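Local coordinates for polyphosphate kinase (Porphyromonas gingivalis, PDB 2O8R), which catalyses, as a polyphosphate kinase 1, the reversible transfer of the terminal phosphate of ATP to a growing polyphosphate chain, probably through a phosphohistidine intermediate, at the interface of chains A and B. Sequence-based numbering; all coordinates share one arbitrary frame. Chains: chain A/B, Polyphosphate kinase.

Contact 1: the interface of chains A and B. Residues chain A 355, 358, 362, 385; chain B 388, 391-392, 395.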
loop_
_atom_site.group_PDB
_atom_site.type_symbol
_atom_site.label_atom_id
_atom_site.label_comp_id
_atom_site.label_asym_id
_atom_site.label_seq_id
_atom_site.Cartn_x
_atom_site.Cartn_y
_atom_site.Cartn_z
ATOM N N ASP A 355 -20.226 -2.012 9.535
ATOM C CA ASP A 355 -19.651 -2.250 10.858
ATOM C C ASP A 355 -20.150 -3.466 11.633
ATOM O O ASP A 355 -19.484 -3.932 12.550
ATOM C CB ASP A 355 -19.807 -0.999 11.704
ATOM C CG ASP A 355 -19.057 0.168 11.134
ATOM O OD1 ASP A 355 -18.172 -0.058 10.281
ATOM O OD2 ASP A 355 -19.344 1.307 11.538
ATOM N N VAL A 358 -17.728 -6.823 11.718
ATOM C CA VAL A 358 -16.538 -6.757 12.571
ATOM C C VAL A 358 -16.870 -6.563 14.069
ATOM O O VAL A 358 -16.261 -7.198 14.922
ATOM C CB VAL A 358 -15.533 -5.705 12.063
ATOM C CG1 VAL A 358 -16.165 -4.328 12.043
ATOM C CG2 VAL A 358 -14.267 -5.706 12.910
HETATM N N MSE A 362 -15.901 -8.935 16.960
HETATM C CA MSE A 362 -15.251 -8.457 18.180
HETATM C C MSE A 362 -15.976 -8.905 19.440
HETATM O O MSE A 362 -15.332 -9.253 20.428
HETATM C CB MSE A 362 -15.113 -6.943 18.171
HETATM C CG MSE A 362 -14.042 -6.431 17.241
HETATM SE SE MSE A 362 -13.951 -4.485 17.288
HETATM C CE MSE A 362 -15.359 -3.990 16.059
ATOM N N SER A 385 -9.604 -4.669 9.858
ATOM C CA SER A 385 -10.413 -4.816 11.072
ATOM C C SER A 385 -10.861 -6.238 11.337
ATOM O O SER A 385 -10.729 -6.759 12.445
ATOM C CB SER A 385 -11.661 -3.970 10.914
ATOM O OG SER A 385 -11.301 -2.620 10.725
ATOM N N SER B 388 -5.544 -0.982 11.165
ATOM C CA SER B 388 -6.623 -1.962 11.337
ATOM C C SER B 388 -7.255 -1.931 12.712
ATOM O O SER B 388 -8.453 -2.189 12.847
ATOM C CB SER B 388 -6.123 -3.378 11.054
ATOM O OG SER B 388 -5.424 -3.397 9.828
ATOM N N GLU B 391 -9.259 1.442 13.152
ATOM C CA GLU B 391 -10.468 1.207 12.377
ATOM C C GLU B 391 -11.445 0.409 13.228
ATOM O O GLU B 391 -12.597 0.827 13.413
ATOM C CB GLU B 391 -10.155 0.462 11.075
ATOM C CG GLU B 391 -9.485 1.307 9.991
ATOM C CD GLU B 391 -8.952 0.479 8.816
ATOM O OE1 GLU B 391 -8.604 -0.708 9.008
ATOM O OE2 GLU B 391 -8.874 1.022 7.691
ATOM N N ALA B 392 -10.968 -0.711 13.777
ATOM C CA ALA B 392 -11.792 -1.545 14.646
ATOM C C ALA B 392 -12.345 -0.750 15.817
ATOM O O ALA B 392 -13.496 -0.936 16.206
ATOM C CB ALA B 392 -11.016 -2.743 15.145
ATOM N N GLN B 395 -15.058 1.621 14.474
ATOM C CA GLN B 395 -16.253 0.858 14.107
ATOM C C GLN B 395 -17.008 0.341 15.310
ATOM O O GLN B 395 -18.211 0.183 15.234
ATOM C CB GLN B 395 -15.915 -0.286 13.149
ATOM C CG GLN B 395 -15.385 0.220 11.815
ATOM C CD GLN B 395 -14.867 -0.885 10.940
ATOM O OE1 GLN B 395 -15.631 -1.560 10.255
ATOM N NE2 GLN B 395 -13.560 -1.066 10.940
#
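B:Gln395 lies against helix 355-365 and the first residue of helix 385-395 of chain A, its amide meeting A:Asp355, A:Val358 and A:Ser385 together. CG stands anti to the carbonyl carbon (chi1 -64°) and the chain runs extended beyond it, carrying the amide out to the partner. NE2 of B:Gln395 gives a hydrogen bond to the hydroxyl OG of A:Ser385 at 2.8 Å; the hydroxyl lies close to the amide plane, though the bond is clearly bent. NE2 of B:Gln395 also makes a weak bond, 3.3 Å, to the backbone O of B:Glu391, which may help set the turn of the amide. The carboxylate of A:Asp355 crosses the glutamine obliquely, the two planes 57° apart. OD1 of A:Asp355 is modelled 3.0 Å from OE1 of B:Gln395, a clash of two acceptors: OE1 and NE2 may be exchanged, leaving the donor in the serine bond doubtful. CG1 of A:Val358, crossing at about a right angle, lies 3.8 Å from the amide carbon CD of B:Gln395. The selenium SE of A:Met362 packs 4.0 Å from the methyl CB of B:Ala392. This helix-to-helix contact, which may help pair the subunits, sets helices 355-365 and 385-395 of chain A against helix 385-395 of chain B, within the C-terminal domain 1 sequences.

Contact 2: the interface of chains A and B. Residues chain A 382-383, 468-469; chain B 383, 421.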
loop_
_atom_site.group_PDB
_atom_site.type_symbol
_atom_site.label_atom_id
_atom_site.label_comp_id
_atom_site.label_asym_id
_atom_site.label_seq_id
_atom_site.Cartn_x
_atom_site.Cartn_y
_atom_site.Cartn_z
ATOM N N GLU A 382 -4.154 -7.751 2.456
ATOM C CA GLU A 382 -4.188 -6.491 3.175
ATOM C C GLU A 382 -4.569 -6.765 4.607
ATOM O O GLU A 382 -5.262 -7.735 4.906
ATOM C CB GLU A 382 -5.236 -5.549 2.573
ATOM C CG GLU A 382 -4.914 -5.028 1.190
ATOM C CD GLU A 382 -4.114 -3.743 1.236
ATOM O OE1 GLU A 382 -4.682 -2.701 1.631
ATOM O OE2 GLU A 382 -2.919 -3.774 0.870
ATOM N N ASN A 383 -4.095 -5.898 5.486
ATOM C CA ASN A 383 -4.561 -5.817 6.849
ATOM C C ASN A 383 -5.990 -5.321 6.870
ATOM O O ASN A 383 -6.348 -4.497 6.049
ATOM C CB ASN A 383 -3.693 -4.820 7.608
ATOM C CG ASN A 383 -2.694 -5.492 8.484
ATOM O OD1 ASN A 383 -3.064 -6.201 9.419
ATOM N ND2 ASN A 383 -1.415 -5.276 8.200
ATOM N N GLU A 468 -14.910 -4.121 3.018
ATOM C CA GLU A 468 -15.005 -3.019 2.047
ATOM C C GLU A 468 -13.618 -2.457 1.703
ATOM O O GLU A 468 -12.990 -1.791 2.536
ATOM C CB GLU A 468 -15.898 -1.908 2.594
ATOM C CG GLU A 468 -15.864 -0.629 1.778
ATOM C CD GLU A 468 -16.780 0.446 2.331
ATOM O OE1 GLU A 468 -16.906 0.553 3.569
ATOM O OE2 GLU A 468 -17.376 1.189 1.521
ATOM N N THR A 469 -13.141 -2.724 0.484
ATOM C CA THR A 469 -11.772 -2.352 0.086
ATOM C C THR A 469 -11.664 -1.859 -1.343
ATOM O O THR A 469 -10.696 -2.161 -2.041
ATOM C CB THR A 469 -10.811 -3.530 0.214
ATOM O OG1 THR A 469 -11.511 -4.743 -0.092
ATOM C CG2 THR A 469 -10.219 -3.593 1.625
ATOM N N ASN B 383 -0.951 0.567 5.152
ATOM C CA ASN B 383 -2.068 -0.061 5.850
ATOM C C ASN B 383 -1.538 -1.121 6.818
ATOM O O ASN B 383 -1.331 -2.280 6.443
ATOM C CB ASN B 383 -3.054 -0.670 4.852
ATOM C CG ASN B 383 -4.182 -1.415 5.526
ATOM O OD1 ASN B 383 -4.781 -0.937 6.491
ATOM N ND2 ASN B 383 -4.475 -2.603 5.021
ATOM N N ARG B 421 -10.728 4.746 3.263
ATOM C CA ARG B 421 -11.202 3.597 4.037
ATOM C C ARG B 421 -11.270 3.900 5.529
ATOM O O ARG B 421 -12.237 3.512 6.200
ATOM C CB ARG B 421 -10.361 2.343 3.811
ATOM C CG ARG B 421 -11.121 1.083 4.258
ATOM C CD ARG B 421 -10.229 -0.106 4.569
ATOM N NE ARG B 421 -9.212 -0.365 3.556
ATOM C CZ ARG B 421 -7.901 -0.325 3.789
ATOM N NH1 ARG B 421 -7.439 -0.041 5.007
ATOM N NH2 ARG B 421 -7.047 -0.575 2.803
#
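A:Asn383 and B:Asn383, the same residue of the two copies, form the close part of this polar contact, but they meet in different ways. The side-chain amide ND2 of B:Asn383 donates a nearly straight hydrogen bond to the backbone O of A:Asn383, 2.9 Å and 167° at the hydrogen. The acceptor lies almost in the amide plane, whereas the donor is tilted out of the plane of the carbonyl. CG of B:Asn383 is anti to its backbone N (chi1 176°), which directs the amide at the partner's main chain. The return bond, from ND2 of A:Asn383 to the backbone O of B:Asn383, is weak at 3.5 Å. Around B:Arg421 the fit is looser. The guanidinium NH2 of B:Arg421 forms a long salt bridge, 3.4 Å, with the carboxylate OE1 of A:Glu382, the two planes turned 65° apart. CD of B:Arg421 passes the backbone O of A:Glu468 at 3.8 Å, and A:Thr469 lies alongside, pointing the same way. If the pairing is biological, this loop-to-loop and helix-to-loop contact probably helps hold the copies together. NH1 of B:Arg421 makes a weak 3.2 Å hydrogen bond to OD1 of B:Asn383, which may link the ion pair to the amide whose ND2 crosses the interface.

Contact 3: the interface of chains A and B. Residues chain A 140-141, 145; chain B 154-156.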
loop_
_atom_site.group_PDB
_atom_site.type_symbol
_atom_site.label_atom_id
_atom_site.label_comp_id
_atom_site.label_asym_id
_atom_site.label_seq_id
_atom_site.Cartn_x
_atom_site.Cartn_y
_atom_site.Cartn_z
ATOM N N PHE A 140 12.134 16.294 -15.615
ATOM C CA PHE A 140 13.343 15.899 -16.332
ATOM C C PHE A 140 14.173 14.831 -15.617
ATOM O O PHE A 140 14.540 13.842 -16.237
ATOM C CB PHE A 140 14.196 17.121 -16.701
ATOM C CG PHE A 140 15.387 16.796 -17.538
ATOM C CD1 PHE A 140 15.277 16.732 -18.918
ATOM C CD2 PHE A 140 16.623 16.547 -16.946
ATOM C CE1 PHE A 140 16.372 16.428 -19.706
ATOM C CE2 PHE A 140 17.723 16.241 -17.721
ATOM C CZ PHE A 140 17.598 16.183 -19.111
ATOM N N PRO A 141 14.465 15.013 -14.316
ATOM C CA PRO A 141 15.239 13.961 -13.621
ATOM C C PRO A 141 14.602 12.567 -13.644
ATOM O O PRO A 141 15.270 11.592 -13.323
ATOM C CB PRO A 141 15.311 14.461 -12.172
ATOM C CG PRO A 141 15.008 15.928 -12.235
ATOM C CD PRO A 141 14.154 16.160 -13.434
ATOM N N PRO A 145 15.469 9.426 -21.937
ATOM C CA PRO A 145 15.338 9.662 -23.377
ATOM C C PRO A 145 15.948 8.517 -24.139
ATOM O O PRO A 145 17.137 8.235 -23.998
ATOM C CB PRO A 145 16.141 10.942 -23.609
ATOM C CG PRO A 145 16.326 11.539 -22.241
ATOM C CD PRO A 145 16.394 10.382 -21.307
ATOM N N ARG B 154 20.099 15.191 -24.446
ATOM C CA ARG B 154 20.465 15.479 -23.063
ATOM C C ARG B 154 19.828 14.470 -22.128
ATOM O O ARG B 154 18.719 13.999 -22.384
ATOM C CB ARG B 154 19.961 16.868 -22.716
ATOM C CG ARG B 154 20.671 17.539 -21.570
ATOM C CD ARG B 154 20.181 18.977 -21.429
ATOM N NE ARG B 154 20.254 19.721 -22.689
ATOM C CZ ARG B 154 19.992 21.019 -22.816
ATOM N NH1 ARG B 154 19.631 21.738 -21.760
ATOM N NH2 ARG B 154 20.087 21.603 -24.002
ATOM N N THR B 155 20.517 14.135 -21.043
ATOM C CA THR B 155 19.981 13.160 -20.101
ATOM C C THR B 155 20.494 13.301 -18.667
ATOM O O THR B 155 21.617 13.747 -18.432
ATOM C CB THR B 155 20.183 11.713 -20.593
ATOM O OG1 THR B 155 19.455 10.820 -19.741
ATOM C CG2 THR B 155 21.664 11.332 -20.608
ATOM N N PHE B 156 19.652 12.903 -17.718
ATOM C CA PHE B 156 19.937 13.059 -16.309
ATOM C C PHE B 156 20.453 11.765 -15.696
ATOM O O PHE B 156 20.044 10.674 -16.088
ATOM C CB PHE B 156 18.685 13.527 -15.570
ATOM C CG PHE B 156 18.951 14.023 -14.173
ATOM C CD1 PHE B 156 19.265 15.355 -13.943
ATOM C CD2 PHE B 156 18.887 13.156 -13.083
ATOM C CE1 PHE B 156 19.514 15.813 -12.647
ATOM C CE2 PHE B 156 19.140 13.609 -11.783
ATOM C CZ PHE B 156 19.453 14.931 -11.563
#
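With CG anti to the backbone N in both A:Phe140 (chi1 -175°) and B:Phe156 (chi1 -167°), A:Phe140 extends along chain B, and B:Phe156 presents its stem and one face to chain A. The two rings do not stack face to face: the outer edge of the A:Phe140 ring touches the stem of B:Phe156, CE2 of A:Phe140 lying 3.6 Å from CB of B:Phe156. The far tip of the A:Phe140 ring, CZ, continues along the partner's backbone to 4.0 Å from CA of B:Thr155. The aromatic face of B:Phe156 is used by A:Pro141 instead. CB of A:Pro141 sits over the centre of the B:Phe156 ring, 4.0 Å from its centroid, in a CH-pi contact. CA of A:Pro141 packs 3.8 Å from CG of B:Phe156. Consecutive residues of chain A therefore take the stem and one face of a single aromatic side chain. At the other end of the patch, the pyrrolidine of A:Pro145 lies against the strip 154-155: CG of A:Pro145 is 3.4 Å from the backbone O of B:Arg154, and its CD is 3.5 Å from the hydroxyl OG1 of B:Thr155. No hydrogen bond or salt bridge crosses this patch, so shape and apolar packing carry it. It joins the 3-10 turn 140-142 of one subunit to an extended segment of the other, within their middle-domain sequences, and, if the pairing is biological, probably helps hold the two copies together.

Contacts 1 and 2 are neighbours, their C-alpha centres about 11 Å apart, whereas contact 3 lies about 47 Å from contact 1 and 38 Å from contact 2. The first two are linked through the 382-395 stretch of both chains, where a loop runs into helix 385-395; contact 3 shares no residue with them. The copies thus touch at widely separated places, which should restrain their relative tilt if this pairing is the biological dimer. Contacts 1 and 2 lie about 21 and 18 Å from A:His439, the predicted phosphohistidine; contact 3 is about 47 Å from the same residue, so it is unlikely to touch that site directly.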